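Local coordinates for protein KauB (Pseudomonas aeruginosa PAO1, PDB 6B4R) that oxidises a broad range of aldehydes, aminoaldehydes among them, to the corresponding carboxylic acids with NAD(P)+ as the electron acceptor, at the interface of chains C and A and the interface of chains C and B. Residues are numbered along the deposited sequence; one frame, centred on the assembly and turned at random. Chains: chain A/B, KauB; chain C, KauB.

Contact 1: the interface of chains C and A. Residues chain C 130, 133; chain A 84, 88, 133, 136-137.
C:Trp130 and C:Glu133, one helical turn apart, meet two lysines and an aspartate of chain A in the tightly packed part of this contact. The A:Lys137 side chain lies across one indole face. Its CE sits 3.6 Å from the centroid of the five-membered ring of C:Trp130, while CD rides over the six-membered ring. Bends at chi2 and chi4 (-58° and -54°) carry the chain across that face and turn its ammonium NZ back to the C:Glu133 carboxylate, where it bonds OE1 at 3.0 Å through the anti lone pair. A:Lys84 NZ takes the syn lone pair of the same C:Glu133 OE1 at 3.1 Å, so one oxygen is gripped by two ammonium groups. A:Asp136 ties the cluster together. Its OD2 accepts the indole N-H (NE1) of C:Trp130 at 2.8 Å, in a markedly bent bond, from above the carboxylate plane, and A:Lys84 NZ reaches this OD2 from the opposite face at 2.8 Å. A:Lys137 NZ also bonds A:Asp136 OD1 and the backbone O of A:Glu133, which fixes its rotation. The two lysines probably offset the gathered carboxylates. Packing is looser beyond C:Glu133. There A:Glu133 approaches through its methylenes, CG to CG of C:Glu133 at 3.9 Å, and A:Ile88 CD1 stays 4.2 Å from C:Glu133 OE2. The site joins the end of helix 113-133 in chain C to helix 80-96, the end of helix 113-133 and the 3-10 turn 135-137 of chain A.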
loop_
_atom_site.group_PDB
_atom_site.type_symbol
_atom_site.label_atom_id
_atom_site.label_comp_id
_atom_site.label_asym_id
_atom_site.label_seq_id
_atom_site.Cartn_x
_atom_site.Cartn_y
_atom_site.Cartn_z
ATOM N N TRP C 130 18.206 8.205 2.780
ATOM C CA TRP C 130 16.900 7.839 2.234
ATOM C C TRP C 130 16.275 6.686 3.021
ATOM O O TRP C 130 15.108 6.750 3.414
ATOM C CB TRP C 130 17.042 7.452 0.759
ATOM C CG TRP C 130 15.754 7.407 -0.013
ATOM C CD1 TRP C 130 15.206 8.419 -0.750
ATOM C CD2 TRP C 130 14.863 6.291 -0.144
ATOM N NE1 TRP C 130 14.029 8.005 -1.324
ATOM C CE2 TRP C 130 13.794 6.702 -0.967
ATOM C CE3 TRP C 130 14.860 4.985 0.360
ATOM C CZ2 TRP C 130 12.735 5.855 -1.300
ATOM C CZ3 TRP C 130 13.809 4.145 0.028
ATOM C CH2 TRP C 130 12.760 4.585 -0.793
ATOM N N GLU C 133 15.116 7.947 6.369
ATOM C CA GLU C 133 13.897 8.745 6.272
ATOM C C GLU C 133 12.653 7.883 6.096
ATOM O O GLU C 133 11.554 8.289 6.470
ATOM C CB GLU C 133 13.997 9.720 5.098
ATOM C CG GLU C 133 15.084 10.771 5.236
ATOM C CD GLU C 133 15.325 11.525 3.943
ATOM O OE1 GLU C 133 14.782 11.104 2.898
ATOM O OE2 GLU C 133 16.057 12.537 3.969
ATOM N N LYS A 84 11.886 18.114 -0.735
ATOM C CA LYS A 84 12.156 17.480 0.546
ATOM C C LYS A 84 13.273 18.214 1.281
ATOM O O LYS A 84 13.135 18.557 2.455
ATOM C CB LYS A 84 12.536 16.011 0.346
ATOM C CG LYS A 84 13.074 15.336 1.598
ATOM C CD LYS A 84 13.362 13.865 1.354
ATOM C CE LYS A 84 14.420 13.679 0.279
ATOM N NZ LYS A 84 14.728 12.239 0.060
ATOM N N ILE A 88 13.121 20.527 4.755
ATOM C CA ILE A 88 13.957 20.127 5.878
ATOM C C ILE A 88 14.738 21.337 6.393
ATOM O O ILE A 88 14.867 21.535 7.603
ATOM C CB ILE A 88 14.901 18.968 5.502
ATOM C CG1 ILE A 88 14.095 17.683 5.300
ATOM C CG2 ILE A 88 15.953 18.751 6.580
ATOM C CD1 ILE A 88 14.935 16.478 4.949
ATOM N N GLU A 133 10.262 14.330 4.676
ATOM C CA GLU A 133 10.903 13.029 4.546
ATOM C C GLU A 133 10.007 12.023 3.827
ATOM O O GLU A 133 10.490 11.029 3.288
ATOM C CB GLU A 133 11.286 12.493 5.929
ATOM C CG GLU A 133 12.379 13.290 6.627
ATOM C CD GLU A 133 12.557 12.906 8.092
ATOM O OE1 GLU A 133 11.757 12.095 8.612
ATOM O OE2 GLU A 133 13.502 13.424 8.725
ATOM N N ASP A 136 9.139 11.629 -1.143
ATOM C CA ASP A 136 9.595 10.659 -2.136
ATOM C C ASP A 136 9.505 9.217 -1.639
ATOM O O ASP A 136 10.129 8.323 -2.207
ATOM C CB ASP A 136 11.021 10.978 -2.588
ATOM C CG ASP A 136 12.018 10.960 -1.443
ATOM O OD1 ASP A 136 11.625 11.264 -0.297
ATOM O OD2 ASP A 136 13.199 10.644 -1.692
ATOM N N LYS A 137 8.730 8.999 -0.580
ATOM C CA LYS A 137 8.495 7.654 -0.062
ATOM C C LYS A 137 7.106 7.172 -0.453
ATOM O O LYS A 137 6.765 6.007 -0.255
ATOM C CB LYS A 137 8.622 7.625 1.461
ATOM C CG LYS A 137 9.914 8.200 2.005
ATOM C CD LYS A 137 11.130 7.486 1.453
ATOM C CE LYS A 137 12.403 8.076 2.031
ATOM N NZ LYS A 137 12.475 9.549 1.828
#

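Contact 2: the interface of chains C and B. Residues chain C 253; chain B 253, 256-257, 261-262, 264.
Helix 246-258 of chain C lies against its counterpart in chain B, a helix pairing typical of aldehyde dehydrogenase dimers, and C:Met253 is the residue it pushes into the partner. The thioether chain runs fully extended, with CG anti to the backbone N (chi1 -164°) and the next two torsions close to 180°, which carries the methyl end deep among B residues. It enters over the B helix. C:Met253 CB passes 4.1 Å from the CA of B:Gly257, close to the helix backbone. Further along, the sulfur SD of C:Met253 lies 3.9 Å from CG of B:Met261, whose own chain crosses it at a slant from the loop ahead of strand 263-267. B:Met253, related to C:Met253 across the pairing, adopts nearly the same extended shape, and its backbone O lies 3.9 Å from C:Met253 CG. What C:Met253 itself contributes here is apolar packing: a flexible side chain fitted between a helix and the strand that follows it. At the far end, the CE methyl of C:Met253 lies 3.3 Å from the backbone O of B:Lys262 and is flanked by CB of B:Ala256 and by CG2 of B:Val264, each 3.7 Å away.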
loop_
_atom_site.group_PDB
_atom_site.type_symbol
_atom_site.label_atom_id
_atom_site.label_comp_id
_atom_site.label_asym_id
_atom_site.label_seq_id
_atom_site.Cartn_x
_atom_site.Cartn_y
_atom_site.Cartn_z
ATOM N N MET C 253 24.679 -20.079 -2.119
ATOM C CA MET C 253 23.358 -20.684 -2.016
ATOM C C MET C 253 23.470 -22.149 -1.607
ATOM O O MET C 253 22.599 -22.684 -0.920
ATOM C CB MET C 253 22.619 -20.554 -3.347
ATOM C CG MET C 253 21.126 -20.790 -3.260
ATOM S SD MET C 253 20.286 -20.411 -4.809
ATOM C CE MET C 253 18.590 -20.768 -4.354
ATOM N N MET B 253 17.541 -26.559 -1.773
ATOM C CA MET B 253 18.253 -25.290 -1.808
ATOM C C MET B 253 19.667 -25.502 -2.351
ATOM O O MET B 253 20.243 -24.617 -2.984
ATOM C CB MET B 253 18.290 -24.667 -0.411
ATOM C CG MET B 253 18.668 -23.199 -0.391
ATOM S SD MET B 253 18.386 -22.427 1.215
ATOM C CE MET B 253 18.782 -20.724 0.827
ATOM N N ALA B 256 19.338 -26.064 -6.253
ATOM C CA ALA B 256 19.166 -24.794 -6.943
ATOM C C ALA B 256 20.504 -24.089 -7.115
ATOM O O ALA B 256 20.785 -23.518 -8.169
ATOM C CB ALA B 256 18.205 -23.914 -6.182
ATOM N N GLY B 257 21.328 -24.141 -6.074
ATOM C CA GLY B 257 22.646 -23.536 -6.113
ATOM C C GLY B 257 23.565 -24.246 -7.089
ATOM O O GLY B 257 24.535 -23.669 -7.579
ATOM N N MET B 261 20.335 -21.329 -10.084
ATOM C CA MET B 261 20.103 -20.345 -9.028
ATOM C C MET B 261 18.629 -19.941 -8.963
ATOM O O MET B 261 18.299 -18.792 -8.667
ATOM C CB MET B 261 20.987 -19.114 -9.249
ATOM C CG MET B 261 21.439 -18.409 -7.988
ATOM S SD MET B 261 22.158 -16.802 -8.379
ATOM C CE MET B 261 23.238 -17.241 -9.729
ATOM N N LYS B 262 17.749 -20.894 -9.256
ATOM C CA LYS B 262 16.312 -20.643 -9.263
ATOM C C LYS B 262 15.831 -20.195 -7.885
ATOM O O LYS B 262 16.418 -20.563 -6.867
ATOM C CB LYS B 262 15.553 -21.899 -9.703
ATOM C CG LYS B 262 15.812 -23.123 -8.832
ATOM C CD LYS B 262 14.916 -24.297 -9.219
ATOM C CE LYS B 262 15.260 -24.841 -10.601
ATOM N NZ LYS B 262 16.651 -25.375 -10.658
ATOM N N VAL B 264 13.896 -20.223 -4.568
ATOM C CA VAL B 264 13.390 -21.318 -3.752
ATOM C C VAL B 264 12.612 -20.793 -2.553
ATOM O O VAL B 264 13.147 -20.053 -1.728
ATOM C CB VAL B 264 14.527 -22.226 -3.254
ATOM C CG1 VAL B 264 13.958 -23.433 -2.544
ATOM C CG2 VAL B 264 15.394 -22.667 -4.412
#

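Contact 3: the interface of chains C and B. Residues chain C 446, 448-450, 470; chain B 156, 489, 491.
Just past helix 438-447, the backbone of chain C opens out at C:Leu448 (psi 124°) and presents its carbonyls to B:Lys491 on strand 488-496. The ammonium NZ of B:Lys491 gives a hydrogen bond of 2.7 Å to the backbone O of C:Leu448, with a C=O...NZ angle of 150°. A bend at chi3 (-70°) swings the lysine end to that carbonyl, while its CE passes 3.4 Å from the O of C:Ala450. On its own side, B:Lys491 NZ is held by the carboxylate OE2 of B:Glu156 at 2.6 Å, reached on the syn side but somewhat out of the carboxylate plane. B:Glu156 extends from the neighbouring strand 149-157 and so positions the lysine. Its other oxygen, OE1, makes a long salt bridge of 3.8 Å with NH1 of C:Arg449, the two flat groups passing each other not far from parallel. C:Phe470 fills the other half of the site. Its ring takes CB of B:Glu489 over one face, 3.5 Å from CZ, and has the C:Arg449–C:Ala450 peptide over the opposite face. In turn CE2 of C:Phe470 lies over the centre of the C:Arg449 guanidinium, which probably helps keep that group turned toward B:Glu156. With its centre about 14 Å from C:Glu267, the contact fastens the segment after helix 438-447 and the loop at C:Phe470 to strands 149-157 and 488-496 of chain B, and so probably helps join the two subunits.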
loop_
_atom_site.group_PDB
_atom_site.type_symbol
_atom_site.label_atom_id
_atom_site.label_comp_id
_atom_site.label_asym_id
_atom_site.label_seq_id
_atom_site.Cartn_x
_atom_site.Cartn_y
_atom_site.Cartn_z
ATOM N N LYS C 446 8.011 -4.023 -21.614
ATOM C CA LYS C 446 7.288 -5.108 -20.965
ATOM C C LYS C 446 7.783 -6.482 -21.413
ATOM O O LYS C 446 7.650 -7.461 -20.680
ATOM C CB LYS C 446 5.782 -4.982 -21.202
ATOM C CG LYS C 446 5.107 -3.958 -20.315
ATOM C CD LYS C 446 3.680 -4.363 -19.999
ATOM C CE LYS C 446 2.850 -4.510 -21.260
ATOM N NZ LYS C 446 1.425 -4.825 -20.944
ATOM N N LEU C 448 10.990 -7.234 -22.281
ATOM C CA LEU C 448 12.364 -7.478 -21.848
ATOM C C LEU C 448 12.421 -8.063 -20.440
ATOM O O LEU C 448 11.897 -7.475 -19.497
ATOM C CB LEU C 448 13.177 -6.185 -21.906
ATOM C CG LEU C 448 13.384 -5.585 -23.297
ATOM C CD1 LEU C 448 14.056 -4.229 -23.202
ATOM C CD2 LEU C 448 14.202 -6.529 -24.159
ATOM N N ARG C 449 13.065 -9.217 -20.300
ATOM C CA ARG C 449 13.165 -9.881 -19.005
ATOM C C ARG C 449 14.335 -9.338 -18.187
ATOM O O ARG C 449 15.371 -9.989 -18.067
ATOM C CB ARG C 449 13.302 -11.394 -19.191
ATOM C CG ARG C 449 12.183 -12.013 -20.018
ATOM C CD ARG C 449 10.854 -11.974 -19.280
ATOM N NE ARG C 449 10.845 -12.877 -18.132
ATOM C CZ ARG C 449 9.781 -13.109 -17.369
ATOM N NH1 ARG C 449 8.630 -12.502 -17.627
ATOM N NH2 ARG C 449 9.868 -13.949 -16.347
ATOM N N ALA C 450 14.160 -8.146 -17.625
ATOM C CA ALA C 450 15.207 -7.506 -16.834
ATOM C C ALA C 450 14.619 -6.710 -15.672
ATOM O O ALA C 450 13.530 -6.145 -15.783
ATOM C CB ALA C 450 16.062 -6.612 -17.716
ATOM N N PHE C 470 16.615 -10.539 -13.017
ATOM C CA PHE C 470 15.806 -11.701 -13.358
ATOM C C PHE C 470 16.760 -12.873 -13.497
ATOM O O PHE C 470 17.955 -12.675 -13.720
ATOM C CB PHE C 470 15.092 -11.494 -14.696
ATOM C CG PHE C 470 13.829 -10.680 -14.608
ATOM C CD1 PHE C 470 13.785 -9.504 -13.872
ATOM C CD2 PHE C 470 12.692 -11.079 -15.291
ATOM C CE1 PHE C 470 12.622 -8.752 -13.804
ATOM C CE2 PHE C 470 11.527 -10.334 -15.230
ATOM C CZ PHE C 470 11.492 -9.166 -14.486
ATOM N N GLU B 156 5.849 -8.997 -12.939
ATOM C CA GLU B 156 5.640 -9.918 -14.049
ATOM C C GLU B 156 5.808 -11.351 -13.566
ATOM O O GLU B 156 6.629 -11.615 -12.690
ATOM C CB GLU B 156 6.645 -9.634 -15.168
ATOM C CG GLU B 156 6.606 -8.207 -15.687
ATOM C CD GLU B 156 7.598 -7.968 -16.807
ATOM O OE1 GLU B 156 8.509 -8.804 -16.984
ATOM O OE2 GLU B 156 7.461 -6.945 -17.514
ATOM N N GLU B 489 8.297 -11.269 -10.569
ATOM C CA GLU B 489 9.540 -10.517 -10.518
ATOM C C GLU B 489 9.230 -9.028 -10.590
ATOM O O GLU B 489 8.311 -8.610 -11.296
ATOM C CB GLU B 489 10.452 -10.901 -11.686
ATOM C CG GLU B 489 11.117 -12.261 -11.564
ATOM C CD GLU B 489 12.269 -12.269 -10.576
ATOM O OE1 GLU B 489 12.627 -11.189 -10.060
ATOM O OE2 GLU B 489 12.819 -13.359 -10.318
ATOM N N LYS B 491 9.982 -5.260 -11.791
ATOM C CA LYS B 491 10.642 -4.535 -12.866
ATOM C C LYS B 491 10.521 -3.035 -12.645
ATOM O O LYS B 491 9.425 -2.520 -12.429
ATOM C CB LYS B 491 10.045 -4.911 -14.221
ATOM C CG LYS B 491 10.541 -4.041 -15.363
ATOM C CD LYS B 491 9.914 -4.440 -16.685
ATOM C CE LYS B 491 10.437 -5.782 -17.156
ATOM N NZ LYS B 491 9.814 -6.189 -18.445
#

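Contact 4: the interface of chains C and B. Residues chain C 466, 482; chain B 141, 153, 155, 490.
The imidazole of C:His482 is gripped by B:Glu141 at NE2 and by B:Leu490 over one face. Its CG stands beside the backbone N (chi1 -70°), which directs the ring toward both. NE2 donates to the carboxylate OE1 of B:Glu141 at 3.2 Å, a bent bond with 135° at the hydrogen. Neither plane is well aligned with it: OE1 is met from above the carboxylate plane, and the acceptor is tilted out of the imidazole plane. B:Leu490 places its CD1 methyl over the middle of the ring, 3.6 Å from the centroid of C:His482, and probably limits its tilt. Beside the histidine, the CG corner of the C:Pro466 ring meets CG1 of B:Val153 end-on at 3.7 Å. The same B:Val153 CG1 also comes within 3.9 Å of C:His482 NE2, packing next to the polar bond. One shell out, B:Arg155 probably steadies the leucine: CD2 of B:Leu490 lies over the centre of its guanidinium. The NH2 of B:Arg155 is 4.4 Å from C:His482 ND1, near enough perhaps to disfavour a positive charge on the ring, while B:Glu141 would act the other way. On the chain B side the site is built on strands 140-142, 149-157 and 488-496; chain C brings the loop at C:Pro466 and the 3-10 segment 481-487 against them.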
loop_
_atom_site.group_PDB
_atom_site.type_symbol
_atom_site.label_atom_id
_atom_site.label_comp_id
_atom_site.label_asym_id
_atom_site.label_seq_id
_atom_site.Cartn_x
_atom_site.Cartn_y
_atom_site.Cartn_z
ATOM N N PRO C 466 13.609 0.108 -7.327
ATOM C CA PRO C 466 14.142 -1.203 -6.939
ATOM C C PRO C 466 15.177 -1.691 -7.950
ATOM O O PRO C 466 15.028 -1.459 -9.152
ATOM C CB PRO C 466 12.901 -2.108 -6.948
ATOM C CG PRO C 466 11.900 -1.392 -7.797
ATOM C CD PRO C 466 12.157 0.067 -7.567
ATOM N N HIS C 482 11.325 -1.858 -1.130
ATOM C CA HIS C 482 11.382 -3.301 -1.345
ATOM C C HIS C 482 12.634 -3.916 -0.724
ATOM O O HIS C 482 12.645 -5.097 -0.371
ATOM C CB HIS C 482 11.318 -3.627 -2.839
ATOM C CG HIS C 482 9.984 -3.354 -3.461
ATOM N ND1 HIS C 482 8.821 -3.943 -3.015
ATOM C CD2 HIS C 482 9.629 -2.562 -4.501
ATOM C CE1 HIS C 482 7.805 -3.520 -3.744
ATOM N NE2 HIS C 482 8.268 -2.680 -4.654
ATOM N N GLU B 141 3.190 -0.014 -8.754
ATOM C CA GLU B 141 3.609 1.284 -8.237
ATOM C C GLU B 141 4.146 2.267 -9.274
ATOM O O GLU B 141 4.747 1.875 -10.273
ATOM C CB GLU B 141 4.644 1.083 -7.127
ATOM C CG GLU B 141 4.138 0.230 -5.975
ATOM C CD GLU B 141 5.242 -0.196 -5.027
ATOM O OE1 GLU B 141 6.428 -0.143 -5.419
ATOM O OE2 GLU B 141 4.918 -0.584 -3.885
ATOM N N VAL B 153 6.981 0.654 -11.335
ATOM C CA VAL B 153 7.443 -0.507 -10.587
ATOM C C VAL B 153 6.381 -1.594 -10.668
ATOM O O VAL B 153 5.432 -1.602 -9.887
ATOM C CB VAL B 153 7.700 -0.162 -9.110
ATOM C CG1 VAL B 153 8.228 -1.378 -8.365
ATOM C CG2 VAL B 153 8.673 1.005 -8.994
ATOM N N ARG B 155 4.994 -5.857 -11.600
ATOM C CA ARG B 155 5.280 -7.264 -11.341
ATOM C C ARG B 155 4.906 -8.156 -12.524
ATOM O O ARG B 155 3.797 -8.079 -13.048
ATOM C CB ARG B 155 4.570 -7.736 -10.072
ATOM C CG ARG B 155 5.128 -7.129 -8.796
ATOM C CD ARG B 155 4.479 -7.733 -7.561
ATOM N NE ARG B 155 5.143 -7.306 -6.331
ATOM C CZ ARG B 155 6.190 -7.925 -5.792
ATOM N NH1 ARG B 155 6.698 -9.005 -6.373
ATOM N NH2 ARG B 155 6.730 -7.465 -4.672
ATOM N N LEU B 490 9.999 -8.230 -9.859
ATOM C CA LEU B 490 9.852 -6.783 -9.913
ATOM C C LEU B 490 10.617 -6.192 -11.094
ATOM O O LEU B 490 11.755 -6.577 -11.369
ATOM C CB LEU B 490 10.335 -6.145 -8.611
ATOM C CG LEU B 490 9.371 -6.179 -7.426
ATOM C CD1 LEU B 490 10.066 -5.678 -6.171
ATOM C CD2 LEU B 490 8.141 -5.339 -7.722
#

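Contact 3 and contact 4 are neighbours, about 10 Å apart between their C-alpha centres, and both rest on strands 149-157 and 488-496 of chain B. Contact 2, on the same C–B interface, lies about 19 Å from contact 3 and uses the helices 246-258 instead, so this pair is joined by both strands and helices. Contact 1 faces chain A, about 19 Å from contact 4 and 36 Å from contact 2. Chain C thus meets two partners through different surfaces, in keeping with a tetramer, probably a dimer of dimers. The centre of contact 2 is about 13 Å from B:Glu267, the probable catalytic glutamate.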